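Local coordinates for uncharacterized protein (Bacteroides caccae, PDB 4R4K) that is of unknown function but adopts a cystatin-like fold of the NTF2 clan and binds polyether chains at several sites in the crystal, at residues Leu41-Glu46 against Leu130-Leu135; Phe51-Glu56 against Cys121-Tyr126; Pro59-Glu64 against Leu104-Glu109; Glu109-Ala112 against Trp116-Val119. One frame throughout, in Å; residues are numbered along the deposited sequence. Where two conformers were deposited one is given.

Contact 1: Leu41-Glu46 against Leu130-Leu135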
loop_
_atom_site.group_PDB
_atom_site.type_symbol
_atom_site.label_atom_id
_atom_site.label_comp_id
_atom_site.label_asym_id
_atom_site.label_seq_id
_atom_site.Cartn_x
_atom_site.Cartn_y
_atom_site.Cartn_z
ATOM N N LEU A 41 -5.121 -4.592 18.601
ATOM C CA LEU A 41 -5.449 -5.116 19.955
ATOM C C LEU A 41 -6.508 -4.227 20.570
ATOM O O LEU A 41 -6.354 -3.010 20.560
ATOM C CB LEU A 41 -4.228 -5.115 20.891
ATOM C CG LEU A 41 -3.507 -6.383 21.319
ATOM C CD1 LEU A 41 -2.761 -6.119 22.620
ATOM C CD2 LEU A 41 -4.466 -7.546 21.483
ATOM N N ALA A 42 -7.533 -4.822 21.158
ATOM C CA ALA A 42 -8.516 -4.038 21.919
ATOM C C ALA A 42 -7.892 -3.437 23.183
ATOM O O ALA A 42 -6.789 -3.807 23.596
ATOM C CB ALA A 42 -9.729 -4.882 22.289
ATOM N N ASP A 43 -8.580 -2.468 23.773
ATOM C CA ASP A 43 -8.110 -1.864 25.023
ATOM C C ASP A 43 -7.955 -2.906 26.147
ATOM O O ASP A 43 -7.063 -2.780 26.978
ATOM C CB ASP A 43 -9.068 -0.759 25.475
ATOM C CG ASP A 43 -9.058 0.434 24.546
ATOM O OD1 ASP A 43 -8.086 0.590 23.762
ATOM O OD2 ASP A 43 -10.040 1.202 24.597
ATOM N N ASP A 44 -8.816 -3.928 26.155
ATOM C CA ASP A 44 -8.715 -5.046 27.105
ATOM C C ASP A 44 -7.338 -5.723 27.132
ATOM O O ASP A 44 -6.995 -6.419 28.088
ATOM C CB ASP A 44 -9.840 -6.074 26.860
ATOM C CG ASP A 44 -9.571 -7.016 25.694
ATOM O OD1 ASP A 44 -8.654 -6.786 24.887
ATOM O OD2 ASP A 44 -10.310 -8.010 25.573
ATOM N N GLY A 45 -6.566 -5.559 26.060
ATOM C CA GLY A 45 -5.165 -5.984 26.035
ATOM C C GLY A 45 -4.976 -7.445 25.648
ATOM O O GLY A 45 -3.857 -7.953 25.684
ATOM N N GLU A 46 -6.056 -8.103 25.239
ATOM C CA GLU A 46 -6.007 -9.533 24.871
ATOM C C GLU A 46 -6.680 -9.844 23.533
ATOM O O GLU A 46 -6.180 -10.659 22.748
ATOM C CB GLU A 46 -6.618 -10.412 25.989
ATOM C CG GLU A 46 -7.840 -9.831 26.645
ATOM C CD GLU A 46 -8.443 -10.742 27.706
ATOM O OE1 GLU A 46 -7.690 -11.473 28.378
ATOM O OE2 GLU A 46 -9.677 -10.705 27.873
ATOM N N LEU A 130 -1.044 0.767 16.523
ATOM C CA LEU A 130 -2.106 1.752 16.625
ATOM C C LEU A 130 -3.192 1.385 17.636
ATOM O O LEU A 130 -3.818 0.321 17.528
ATOM C CB LEU A 130 -2.759 1.951 15.269
ATOM C CG LEU A 130 -3.833 3.037 15.123
ATOM C CD1 LEU A 130 -3.176 4.399 15.256
ATOM C CD2 LEU A 130 -4.525 2.897 13.779
ATOM N N PRO A 131 -3.446 2.280 18.616
ATOM C CA PRO A 131 -4.552 2.009 19.533
ATOM C C PRO A 131 -5.867 1.984 18.781
ATOM O O PRO A 131 -6.105 2.819 17.913
ATOM C CB PRO A 131 -4.505 3.189 20.506
ATOM C CG PRO A 131 -3.110 3.678 20.446
ATOM C CD PRO A 131 -2.675 3.466 19.028
ATOM N N ILE A 132 -6.718 1.028 19.108
ATOM C CA ILE A 132 -7.993 0.864 18.434
ATOM C C ILE A 132 -8.835 2.151 18.531
ATOM O O ILE A 132 -9.575 2.495 17.608
ATOM C CB ILE A 132 -8.731 -0.363 19.036
ATOM C CG1 ILE A 132 -9.922 -0.826 18.192
ATOM C CG2 ILE A 132 -9.189 -0.071 20.462
ATOM C CD1 ILE A 132 -10.299 -2.270 18.488
ATOM N N GLY A 133 -8.678 2.885 19.638
ATOM C CA GLY A 133 -9.380 4.147 19.850
ATOM C C GLY A 133 -8.964 5.272 18.908
ATOM O O GLY A 133 -9.660 6.270 18.806
ATOM N N GLU A 134 -7.828 5.105 18.238
ATOM C CA GLU A 134 -7.323 6.079 17.276
ATOM C C GLU A 134 -7.619 5.695 15.823
ATOM O O GLU A 134 -7.291 6.457 14.915
ATOM C CB GLU A 134 -5.816 6.295 17.481
ATOM C CG GLU A 134 -5.463 6.959 18.816
ATOM C CD GLU A 134 -3.975 7.255 18.983
ATOM O OE1 GLU A 134 -3.189 6.934 18.063
ATOM O OE2 GLU A 134 -3.597 7.833 20.034
ATOM N N LEU A 135 -8.245 4.542 15.597
ATOM C CA LEU A 135 -8.530 4.086 14.223
ATOM C C LEU A 135 -9.406 5.078 13.440
ATOM O O LEU A 135 -9.052 5.495 12.338
ATOM C CB LEU A 135 -9.167 2.699 14.203
ATOM C CG LEU A 135 -9.494 2.177 12.783
ATOM C CD1 LEU A 135 -8.251 2.140 11.898
ATOM C CD2 LEU A 135 -10.119 0.795 12.853
HETATM O O HOH W 1 -3.423 -2.275 18.313
HETATM O O HOH W 2 -4.784 -0.843 20.743
HETATM O O HOH W 3 -7.086 2.777 22.201
#
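Ile132 supplies the close-packed part of this contact, set against the backbone of Leu41 and Ala42 and the carboxylate of Asp43. Its CG2 methyl lies 3.5 Å from Asp43 OD1, and its CB is 3.9 Å from Leu41 O. The CD1 end reaches the CA of Ala42. With CG1 anti to the backbone N (chi1 -166°), the two branches of the isoleucine part: CG2 goes to Asp43 and the CG1-CD1 arm to Ala42, while the side chain also touches Lys49 and Phe51 of strand 48-51. The remaining seam is wet. One water accepts from Leu41 N and donates to Leu130 O at 2.7 Å; a second donates to Leu41 O at 2.7 Å and accepts from Ile132 N; a third accepts from Gly133 N and donates to Asp43 OD1 at 2.9 Å. Asp43 OD1 therefore meets both a methyl group and a water. Beyond it, Asp44 OD1 takes the N-H of Glu46 at 2.9 Å from above the carboxylate plane, an Asx turn, and Gly45 N bonds to Ala42 O. The arrangement is that of a beta hairpin whose type I turn, Ala42 to Gly45, sits over the loop leading into helix 135-152.

Contact 2: Phe51-Glu56 against Cys121-Tyr126. With PEU (2,5,8,11,14,17,20,23,26,29,32,35,38,41,44,47,50,53,56,59,62,65,68,71,74,77,80-heptacosaoxadooctacontan-82-ol), chain H.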
loop_
_atom_site.group_PDB
_atom_site.type_symbol
_atom_site.label_atom_id
_atom_site.label_comp_id
_atom_site.label_asym_id
_atom_site.label_seq_id
_atom_site.Cartn_x
_atom_site.Cartn_y
_atom_site.Cartn_z
ATOM N N PHE A 51 -10.719 -5.394 11.192
ATOM C CA PHE A 51 -11.566 -4.494 10.451
ATOM C C PHE A 51 -11.247 -4.698 8.969
ATOM O O PHE A 51 -10.081 -4.722 8.599
ATOM C CB PHE A 51 -11.265 -3.047 10.831
ATOM C CG PHE A 51 -11.422 -2.756 12.292
ATOM C CD1 PHE A 51 -10.413 -3.052 13.216
ATOM C CD2 PHE A 51 -12.596 -2.202 12.757
ATOM C CE1 PHE A 51 -10.603 -2.794 14.574
ATOM C CE2 PHE A 51 -12.789 -1.953 14.113
ATOM C CZ PHE A 51 -11.787 -2.236 15.019
ATOM N N PRO A 52 -12.277 -4.831 8.125
ATOM C CA PRO A 52 -12.010 -5.032 6.696
ATOM C C PRO A 52 -11.237 -3.859 6.111
ATOM O O PRO A 52 -11.527 -2.710 6.427
ATOM C CB PRO A 52 -13.407 -5.091 6.070
ATOM C CG PRO A 52 -14.313 -5.477 7.189
ATOM C CD PRO A 52 -13.721 -4.871 8.428
ATOM N N PHE A 53 -10.273 -4.154 5.250
ATOM C CA PHE A 53 -9.504 -3.106 4.601
ATOM C C PHE A 53 -10.250 -2.713 3.327
ATOM O O PHE A 53 -10.059 -3.288 2.267
ATOM C CB PHE A 53 -8.087 -3.595 4.327
ATOM C CG PHE A 53 -7.075 -2.488 4.117
ATOM C CD1 PHE A 53 -7.429 -1.248 3.590
ATOM C CD2 PHE A 53 -5.752 -2.725 4.400
ATOM C CE1 PHE A 53 -6.479 -0.260 3.384
ATOM C CE2 PHE A 53 -4.801 -1.746 4.187
ATOM C CZ PHE A 53 -5.166 -0.506 3.689
ATOM N N THR A 54 -11.107 -1.713 3.467
ATOM C CA THR A 54 -12.031 -1.298 2.434
ATOM C C THR A 54 -11.615 0.048 1.826
ATOM O O THR A 54 -10.634 0.670 2.251
ATOM C CB THR A 54 -13.445 -1.161 3.026
ATOM O OG1 THR A 54 -13.373 -0.344 4.193
ATOM C CG2 THR A 54 -13.998 -2.514 3.406
ATOM N N LYS A 55 -12.350 0.461 0.796
ATOM C CA LYS A 55 -11.972 1.626 -0.012
ATOM C C LYS A 55 -11.812 2.885 0.809
ATOM O O LYS A 55 -10.890 3.671 0.577
ATOM C CB LYS A 55 -12.994 1.862 -1.119
ATOM C CG LYS A 55 -12.642 3.011 -2.044
ATOM C CD LYS A 55 -13.769 3.352 -3.007
ATOM C CE LYS A 55 -13.505 4.703 -3.667
ATOM N NZ LYS A 55 -14.649 5.206 -4.476
ATOM N N GLU A 56 -12.691 3.087 1.775
ATOM C CA GLU A 56 -12.630 4.317 2.563
ATOM C C GLU A 56 -11.339 4.403 3.410
ATOM O O GLU A 56 -10.962 5.477 3.835
ATOM C CB GLU A 56 -13.907 4.522 3.403
ATOM C CG GLU A 56 -13.855 3.953 4.803
ATOM C CD GLU A 56 -14.030 2.450 4.846
ATOM O OE1 GLU A 56 -14.042 1.814 3.771
ATOM O OE2 GLU A 56 -14.146 1.904 5.971
ATOM N N CYS A 121 -2.467 -5.273 0.910
ATOM C CA CYS A 121 -1.585 -4.226 1.361
ATOM C C CYS A 121 -1.492 -4.257 2.885
ATOM O O CYS A 121 -2.489 -4.482 3.575
ATOM C CB CYS A 121 -2.088 -2.874 0.896
ATOM S SG CYS A 121 -1.153 -1.444 1.508
ATOM N N TYR A 122 -0.269 -4.107 3.368
ATOM C CA TYR A 122 0.003 -3.777 4.750
ATOM C C TYR A 122 0.524 -2.357 4.720
ATOM O O TYR A 122 1.430 -2.038 3.944
ATOM C CB TYR A 122 1.063 -4.698 5.376
ATOM C CG TYR A 122 1.492 -4.154 6.716
ATOM C CD1 TYR A 122 0.675 -4.319 7.848
ATOM C CD2 TYR A 122 2.659 -3.411 6.846
ATOM C CE1 TYR A 122 1.032 -3.782 9.077
ATOM C CE2 TYR A 122 3.037 -2.868 8.068
ATOM C CZ TYR A 122 2.212 -3.048 9.180
ATOM O OH TYR A 122 2.556 -2.531 10.394
ATOM N N THR A 123 -0.057 -1.494 5.534
ATOM C CA THR A 123 0.486 -0.152 5.708
ATOM C C THR A 123 0.633 0.229 7.166
ATOM O O THR A 123 -0.256 -0.025 7.980
ATOM C CB THR A 123 -0.337 0.904 4.951
ATOM O OG1 THR A 123 0.155 2.212 5.277
ATOM C CG2 THR A 123 -1.800 0.835 5.298
ATOM N N GLY A 124 1.769 0.842 7.490
ATOM C CA GLY A 124 2.015 1.343 8.837
ATOM C C GLY A 124 1.000 2.379 9.310
ATOM O O GLY A 124 0.970 2.690 10.475
ATOM N N TRP A 125 0.211 2.970 8.406
ATOM C CA TRP A 125 -0.903 3.845 8.838
ATOM C C TRP A 125 -1.820 3.111 9.824
ATOM O O TRP A 125 -2.365 3.722 10.732
ATOM C CB TRP A 125 -1.740 4.300 7.647
ATOM C CG TRP A 125 -1.282 5.512 6.930
ATOM C CD1 TRP A 125 -0.715 5.561 5.694
ATOM C CD2 TRP A 125 -1.427 6.880 7.364
ATOM N NE1 TRP A 125 -0.476 6.864 5.354
ATOM C CE2 TRP A 125 -0.904 7.688 6.361
ATOM C CE3 TRP A 125 -1.945 7.488 8.510
ATOM C CZ2 TRP A 125 -0.880 9.088 6.464
ATOM C CZ3 TRP A 125 -1.905 8.881 8.626
ATOM C CH2 TRP A 125 -1.380 9.654 7.607
ATOM N N TYR A 126 -1.999 1.814 9.586
ATOM C CA TYR A 126 -2.799 0.957 10.410
ATOM C C TYR A 126 -1.968 -0.160 11.052
ATOM O O TYR A 126 -2.369 -1.323 11.101
ATOM C CB TYR A 126 -3.938 0.372 9.601
ATOM C CG TYR A 126 -4.749 1.399 8.837
ATOM C CD1 TYR A 126 -5.417 2.402 9.492
ATOM C CD2 TYR A 126 -4.833 1.359 7.459
ATOM C CE1 TYR A 126 -6.150 3.332 8.788
ATOM C CE2 TYR A 126 -5.560 2.288 6.735
ATOM C CZ TYR A 126 -6.210 3.275 7.400
ATOM O OH TYR A 126 -6.955 4.180 6.702
HETATM O OCP PEU H . 2.692 7.949 10.247
HETATM C CCQ PEU H . 1.602 7.643 9.382
HETATM C CCR PEU H . 1.943 6.424 8.533
HETATM O OCS PEU H . 3.139 6.664 7.789
HETATM C CCT PEU H . 4.156 5.667 7.988
HETATM C CCU PEU H . 3.810 4.375 7.252
HETATM O OCV PEU H . 3.551 4.691 5.886
HETATM C CCW PEU H . 3.528 3.562 5.021
HETATM C CCX PEU H . 2.720 3.926 3.786
HETATM O OCY PEU H . 3.248 5.082 3.125
HETATM C CCZ PEU H . 2.562 5.441 1.911
HETATM C CDA PEU H . 1.173 6.033 2.164
HETATM O ODB PEU H . 0.989 7.260 1.459
HETATM C CDC PEU H . 0.474 8.336 2.252
HETATM C CDD PEU H . 1.585 8.859 3.165
HETATM O ODE PEU H . 1.292 10.183 3.620
#
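Aromatic packing comes first: Phe53 and Tyr126 form a T-shaped (edge-to-face) pair, the edge of Tyr126 turned to the face of Phe53, with planes at 89° and ring centroids 5.7 Å apart. Phe53 CG stands anti to its own backbone N (chi1 -160°), which carries the ring across to strand 116-123. Aliphatic-to-ring contacts follow. Thr123 CG2 meets Phe53 CZ at 4.0 Å, the two side chains crossing at about a right angle, and Cys121 CB lies 4.4 Å from Phe53 CE2. The same CE2 approaches a polar atom, Cys121 O, at 3.6 Å. Polar bonds serve the turn after the strand: Thr123 OG1 accepts from Trp125 N at 3.2 Å, an ST turn, while Tyr126 N bonds to Thr123 O. The hydroxyl of Tyr126 is hydrogen-bonded to Lys57 O, and its ring packs on Leu135, Thr138 and Val142 of helix 135-152. Ligand contacts lie along the same turn. The polyether PEU curls round the Trp125 indole, CCR 3.6 Å above one face, offset toward the rim, and CDA at the edge; its CCX comes to 3.4 Å from Thr123 OG1. Hydrophobic burial thus joins the two segments, while on the Trp125 side van der Waals contact of CH2 groups, notably with the indole face, meets the polyether.

Contact 3: Pro59-Glu64 against Leu104-Glu109. With PEU (2,5,8,11,14,17,20,23,26,29,32,35,38,41,44,47,50,53,56,59,62,65,68,71,74,77,80-heptacosaoxadooctacontan-82-ol), chain J; ACT (acetate ion), chain G.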
loop_
_atom_site.group_PDB
_atom_site.type_symbol
_atom_site.label_atom_id
_atom_site.label_comp_id
_atom_site.label_asym_id
_atom_site.label_seq_id
_atom_site.Cartn_x
_atom_site.Cartn_y
_atom_site.Cartn_z
ATOM N N PRO A 59 -5.028 4.421 1.725
ATOM C CA PRO A 59 -4.146 5.562 1.434
ATOM C C PRO A 59 -3.621 5.516 0.003
ATOM O O PRO A 59 -2.917 4.574 -0.359
ATOM C CB PRO A 59 -2.977 5.381 2.429
ATOM C CG PRO A 59 -3.378 4.230 3.320
ATOM C CD PRO A 59 -4.323 3.410 2.510
ATOM N N LEU A 60 -3.890 6.564 -0.767
ATOM C CA LEU A 60 -3.420 6.645 -2.128
ATOM C C LEU A 60 -1.893 6.671 -2.194
ATOM O O LEU A 60 -1.249 7.416 -1.446
ATOM C CB LEU A 60 -4.044 7.859 -2.821
ATOM C CG LEU A 60 -5.565 7.767 -3.047
ATOM C CD1 LEU A 60 -6.161 9.141 -3.299
ATOM C CD2 LEU A 60 -5.908 6.841 -4.201
ATOM N N LEU A 61 -1.358 5.863 -3.109
ATOM C CA LEU A 61 0.086 5.677 -3.290
ATOM C C LEU A 61 0.602 6.484 -4.475
ATOM O O LEU A 61 0.033 6.429 -5.560
ATOM C CB LEU A 61 0.387 4.213 -3.545
ATOM C CG LEU A 61 0.069 3.321 -2.353
ATOM C CD1 LEU A 61 0.242 1.876 -2.761
ATOM C CD2 LEU A 61 0.916 3.659 -1.130
ATOM N N ASP A 62 1.651 7.273 -4.244
ATOM C CA ASP A 62 2.214 8.104 -5.299
ATOM C C ASP A 62 3.475 7.525 -5.905
ATOM O O ASP A 62 3.975 6.506 -5.438
ATOM C CB ASP A 62 2.395 9.547 -4.810
ATOM C CG ASP A 62 3.491 9.721 -3.783
ATOM O OD1 ASP A 62 4.355 8.834 -3.600
ATOM O OD2 ASP A 62 3.510 10.807 -3.156
ATOM N N SER A 63 3.976 8.170 -6.952
ATOM C CA SER A 63 5.107 7.618 -7.717
ATOM C C SER A 63 6.379 7.572 -6.888
ATOM O O SER A 63 7.168 6.646 -7.022
ATOM C CB SER A 63 5.351 8.410 -8.995
ATOM O OG SER A 63 5.640 9.750 -8.708
ATOM N N GLU A 64 6.585 8.570 -6.035
ATOM C CA GLU A 64 7.765 8.615 -5.197
ATOM C C GLU A 64 7.798 7.430 -4.227
ATOM O O GLU A 64 8.849 6.822 -4.005
ATOM C CB GLU A 64 7.807 9.948 -4.428
ATOM C CG GLU A 64 7.991 11.168 -5.324
ATOM C CD GLU A 64 6.729 11.673 -6.052
ATOM O OE1 GLU A 64 5.594 11.177 -5.817
ATOM O OE2 GLU A 64 6.879 12.597 -6.890
ATOM N N LEU A 104 5.402 -0.799 4.746
ATOM C CA LEU A 104 4.522 -0.906 3.574
ATOM C C LEU A 104 4.804 -2.208 2.840
ATOM O O LEU A 104 5.958 -2.525 2.580
ATOM C CB LEU A 104 4.694 0.289 2.601
ATOM C CG LEU A 104 3.861 0.309 1.302
ATOM C CD1 LEU A 104 2.389 0.486 1.587
ATOM C CD2 LEU A 104 4.302 1.405 0.330
ATOM N N ARG A 105 3.750 -2.947 2.497
ATOM C CA ARG A 105 3.841 -4.072 1.594
ATOM C C ARG A 105 2.619 -3.983 0.698
ATOM O O ARG A 105 1.501 -3.884 1.197
ATOM C CB ARG A 105 3.871 -5.405 2.347
ATOM C CG ARG A 105 3.964 -6.697 1.544
ATOM C CD ARG A 105 3.619 -7.888 2.401
ATOM N NE ARG A 105 3.855 -9.132 1.672
ATOM C CZ ARG A 105 2.965 -9.728 0.884
ATOM N NH1 ARG A 105 1.761 -9.196 0.685
ATOM N NH2 ARG A 105 3.286 -10.870 0.286
ATOM N N VAL A 106 2.854 -3.954 -0.616
ATOM C CA VAL A 106 1.778 -3.918 -1.592
ATOM C C VAL A 106 1.940 -5.098 -2.544
ATOM O O VAL A 106 3.026 -5.345 -3.080
ATOM C CB VAL A 106 1.799 -2.627 -2.429
ATOM C CG1 VAL A 106 0.520 -2.522 -3.254
ATOM C CG2 VAL A 106 1.986 -1.415 -1.536
ATOM N N GLU A 107 0.858 -5.852 -2.702
ATOM C CA GLU A 107 0.845 -7.034 -3.545
ATOM C C GLU A 107 0.005 -6.764 -4.782
ATOM O O GLU A 107 -1.172 -6.375 -4.670
ATOM C CB GLU A 107 0.263 -8.227 -2.784
ATOM C CG GLU A 107 0.277 -9.518 -3.589
ATOM C CD GLU A 107 -0.175 -10.723 -2.791
ATOM O OE1 GLU A 107 -0.904 -10.552 -1.803
ATOM O OE2 GLU A 107 0.186 -11.849 -3.173
ATOM N N PHE A 108 0.613 -6.974 -5.951
ATOM C CA PHE A 108 -0.003 -6.732 -7.245
ATOM C C PHE A 108 -0.141 -8.053 -7.987
ATOM O O PHE A 108 0.757 -8.905 -7.937
ATOM C CB PHE A 108 0.885 -5.870 -8.128
ATOM C CG PHE A 108 1.179 -4.517 -7.579
ATOM C CD1 PHE A 108 0.343 -3.434 -7.851
ATOM C CD2 PHE A 108 2.311 -4.322 -6.836
ATOM C CE1 PHE A 108 0.658 -2.186 -7.364
ATOM C CE2 PHE A 108 2.627 -3.084 -6.341
ATOM C CZ PHE A 108 1.809 -2.009 -6.617
ATOM N N GLU A 109 -1.287 -8.240 -8.630
ATOM C CA GLU A 109 -1.506 -9.435 -9.435
ATOM C C GLU A 109 -2.134 -9.026 -10.753
ATOM O O GLU A 109 -3.000 -8.137 -10.793
ATOM C CB GLU A 109 -2.382 -10.440 -8.686
ATOM C CG GLU A 109 -1.676 -11.039 -7.492
ATOM C CD GLU A 109 -2.429 -12.180 -6.832
ATOM O OE1 GLU A 109 -3.655 -12.305 -7.050
ATOM O OE2 GLU A 109 -1.782 -12.940 -6.078
HETATM O OCV PEU J . 2.607 18.635 0.081
HETATM C CCW PEU J . 1.802 17.468 0.120
HETATM C CCX PEU J . 1.895 16.704 -1.187
HETATM O OCY PEU J . 1.517 15.356 -0.907
HETATM C CCZ PEU J . 0.232 14.958 -1.392
HETATM C CDA PEU J . 0.435 13.645 -2.128
HETATM O ODB PEU J . 1.034 13.921 -3.387
HETATM C CDC PEU J . 1.810 12.860 -3.953
HETATM C CDD PEU J . 3.051 13.402 -4.669
HETATM O ODE PEU J . 3.070 12.988 -6.046
HETATM C C ACT G . 6.160 -11.877 2.647
HETATM O O ACT G . 5.695 -12.861 3.252
HETATM O OXT ACT G . 6.067 -11.767 1.406
HETATM C CH3 ACT G . 6.842 -10.799 3.439
#
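Leu61, in an irregular loop, faces extended strand 104-110 with its CA 9.9 Å from that of Val106, a gap bridged by side chains. Leu61 and Val106 reach toward each other tip to tip, CD1 meeting CG2 at 3.9 Å. Leu61 CD2 touches Leu104 CD2 at 4.3 Å. Leu61 CG, anti to the carbonyl carbon (chi1 -65°), splits its methyls between alternate strand residues. Arg105, between them, projects from the opposite face of the sheet. Its chain is extended, and Arg105 NH2 hydrogen-bonds at 3.1 Å to OXT of an acetate, probably from the crystallisation liquor. A weaker bond comes from NE. A methionine in its place would probably leave the acetate without its charged partner and Glu107 with one long ion pair fewer. Asp62 and Glu64 border a polyether, whose ODE donates to Glu64 OE1 at 3.1 Å. The loop, whose Leu60 and Leu61 touch another polyether, packs by Leu61 on the inner face of the sheet, consistent with the curved sheet of cystatin-like folds.

Contact 4: Glu109-Ala112 against Trp116-Val119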
loop_
_atom_site.group_PDB
_atom_site.type_symbol
_atom_site.label_atom_id
_atom_site.label_comp_id
_atom_site.label_asym_id
_atom_site.label_seq_id
_atom_site.Cartn_x
_atom_site.Cartn_y
_atom_site.Cartn_z
ATOM N N GLU A 109 -1.287 -8.240 -8.630
ATOM C CA GLU A 109 -1.506 -9.435 -9.435
ATOM C C GLU A 109 -2.134 -9.026 -10.753
ATOM O O GLU A 109 -3.000 -8.137 -10.793
ATOM C CB GLU A 109 -2.382 -10.440 -8.686
ATOM C CG GLU A 109 -1.676 -11.039 -7.492
ATOM C CD GLU A 109 -2.429 -12.180 -6.832
ATOM O OE1 GLU A 109 -3.655 -12.305 -7.050
ATOM O OE2 GLU A 109 -1.782 -12.940 -6.078
ATOM N N GLN A 110 -1.684 -9.678 -11.820
ATOM C CA GLN A 110 -2.264 -9.479 -13.108
ATOM C C GLN A 110 -3.380 -10.504 -13.229
ATOM O O GLN A 110 -3.143 -11.719 -13.197
ATOM C CB GLN A 110 -1.242 -9.633 -14.224
ATOM C CG GLN A 110 -1.782 -9.097 -15.539
ATOM C CD GLN A 110 -0.992 -9.569 -16.732
ATOM O OE1 GLN A 110 -0.810 -10.754 -16.902
ATOM N NE2 GLN A 110 -0.531 -8.662 -17.546
ATOM N N ALA A 111 -4.593 -9.986 -13.353
ATOM C CA ALA A 111 -5.792 -10.808 -13.343
ATOM C C ALA A 111 -6.021 -11.501 -14.697
ATOM O O ALA A 111 -5.313 -11.236 -15.670
ATOM C CB ALA A 111 -6.986 -9.962 -12.996
ATOM N N ALA A 112 -7.000 -12.404 -14.741
ATOM C CA ALA A 112 -7.304 -13.158 -15.963
ATOM C C ALA A 112 -7.649 -12.266 -17.158
ATOM O O ALA A 112 -7.340 -12.623 -18.288
ATOM C CB ALA A 112 -8.421 -14.174 -15.719
ATOM N N TRP A 116 -3.667 -5.265 -14.231
ATOM C CA TRP A 116 -3.041 -5.315 -12.916
ATOM C C TRP A 116 -3.940 -4.709 -11.849
ATOM O O TRP A 116 -4.599 -3.688 -12.080
ATOM C CB TRP A 116 -1.714 -4.580 -12.936
ATOM C CG TRP A 116 -0.647 -5.306 -13.682
ATOM C CD1 TRP A 116 -0.276 -5.098 -14.973
ATOM C CD2 TRP A 116 0.234 -6.303 -13.164
ATOM N NE1 TRP A 116 0.762 -5.925 -15.297
ATOM C CE2 TRP A 116 1.107 -6.670 -14.204
ATOM C CE3 TRP A 116 0.365 -6.932 -11.927
ATOM C CZ2 TRP A 116 2.090 -7.651 -14.053
ATOM C CZ3 TRP A 116 1.354 -7.886 -11.767
ATOM C CH2 TRP A 116 2.208 -8.239 -12.824
ATOM N N TYR A 117 -3.948 -5.355 -10.694
ATOM C CA TYR A 117 -4.650 -4.882 -9.522
ATOM C C TYR A 117 -3.795 -5.047 -8.278
ATOM O O TYR A 117 -2.973 -5.970 -8.181
ATOM C CB TYR A 117 -5.912 -5.693 -9.275
ATOM C CG TYR A 117 -6.927 -5.581 -10.332
ATOM C CD1 TYR A 117 -6.864 -6.413 -11.425
ATOM C CD2 TYR A 117 -7.977 -4.669 -10.254
ATOM C CE1 TYR A 117 -7.803 -6.311 -12.408
ATOM C CE2 TYR A 117 -8.918 -4.553 -11.250
ATOM C CZ TYR A 117 -8.821 -5.403 -12.318
ATOM O OH TYR A 117 -9.723 -5.306 -13.327
ATOM N N VAL A 118 -4.049 -4.165 -7.323
ATOM C CA VAL A 118 -3.593 -4.389 -5.958
ATOM C C VAL A 118 -4.587 -5.331 -5.298
ATOM O O VAL A 118 -5.787 -5.077 -5.341
ATOM C CB VAL A 118 -3.506 -3.080 -5.173
ATOM C CG1 VAL A 118 -3.271 -3.368 -3.688
ATOM C CG2 VAL A 118 -2.385 -2.236 -5.744
ATOM N N VAL A 119 -4.080 -6.432 -4.753
ATOM C CA VAL A 119 -4.921 -7.400 -4.048
ATOM C C VAL A 119 -4.694 -7.462 -2.547
ATOM O O VAL A 119 -5.532 -8.002 -1.820
ATOM C CB VAL A 119 -4.798 -8.812 -4.642
ATOM C CG1 VAL A 119 -5.250 -8.815 -6.102
ATOM C CG2 VAL A 119 -3.390 -9.365 -4.493
#
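Gln110 lies across one face of the Trp116 indole, its CB 3.6 Å from the centroid of the six-membered ring and only 5° off the ring normal, a CH-pi contact. The amide plane of Gln110 is tilted 43° from the ring, and its NE2 goes on to Ser8 O while Trp116 NE1 bonds to Glu10 O. Trp116 CE3 also comes to 3.4 Å from Gln110 N. These two residues are a non-hydrogen-bonded pair of the antiparallel beta hairpin formed by strands 104-110 and 116-123; the neighbouring pair is hydrogen-bonded both ways at 2.9 Å, Glu109 N to Tyr117 O and Tyr117 N to Glu109 O. A serine for Trp116 has no ring for Gln110 CB, would probably leave Glu10 O without its N-H donor, and is likely to open a gap beside Phe12 and Phe15. On the face bearing Glu109 and Tyr117, Glu109 crosses Val119 at about a right angle, CD 3.8 Å from CG2. Ala111 CB meets Tyr117 CE1 obliquely at 3.8 Å, and the Tyr117 hydroxyl is hydrogen-bonded to Asp113 OD2.

Contacts 2, 3 and 4 all reach the five-stranded antiparallel sheet, through neighbouring strands 104-110 and 116-123, while contact 1 lies at the surface beyond the end of strand 116-123. Along the chain contact 1 closes the widest loop, contact 2 is nested inside it, and contact 3 inside contact 2. Contact 4 shares Glu109 with contact 3 and closes the hairpin. Centres are about 12 Å apart for contacts 2 and 3, 13 Å for 3 and 4, and 32 Å for 1 and 4, which lie on opposite sides of the chain's centre. Ile132 and Leu135 touch Phe51, so packing runs from the small hairpin through contacts 2 and 3, with polyether bound beside them, to the far end of the sheet hairpin.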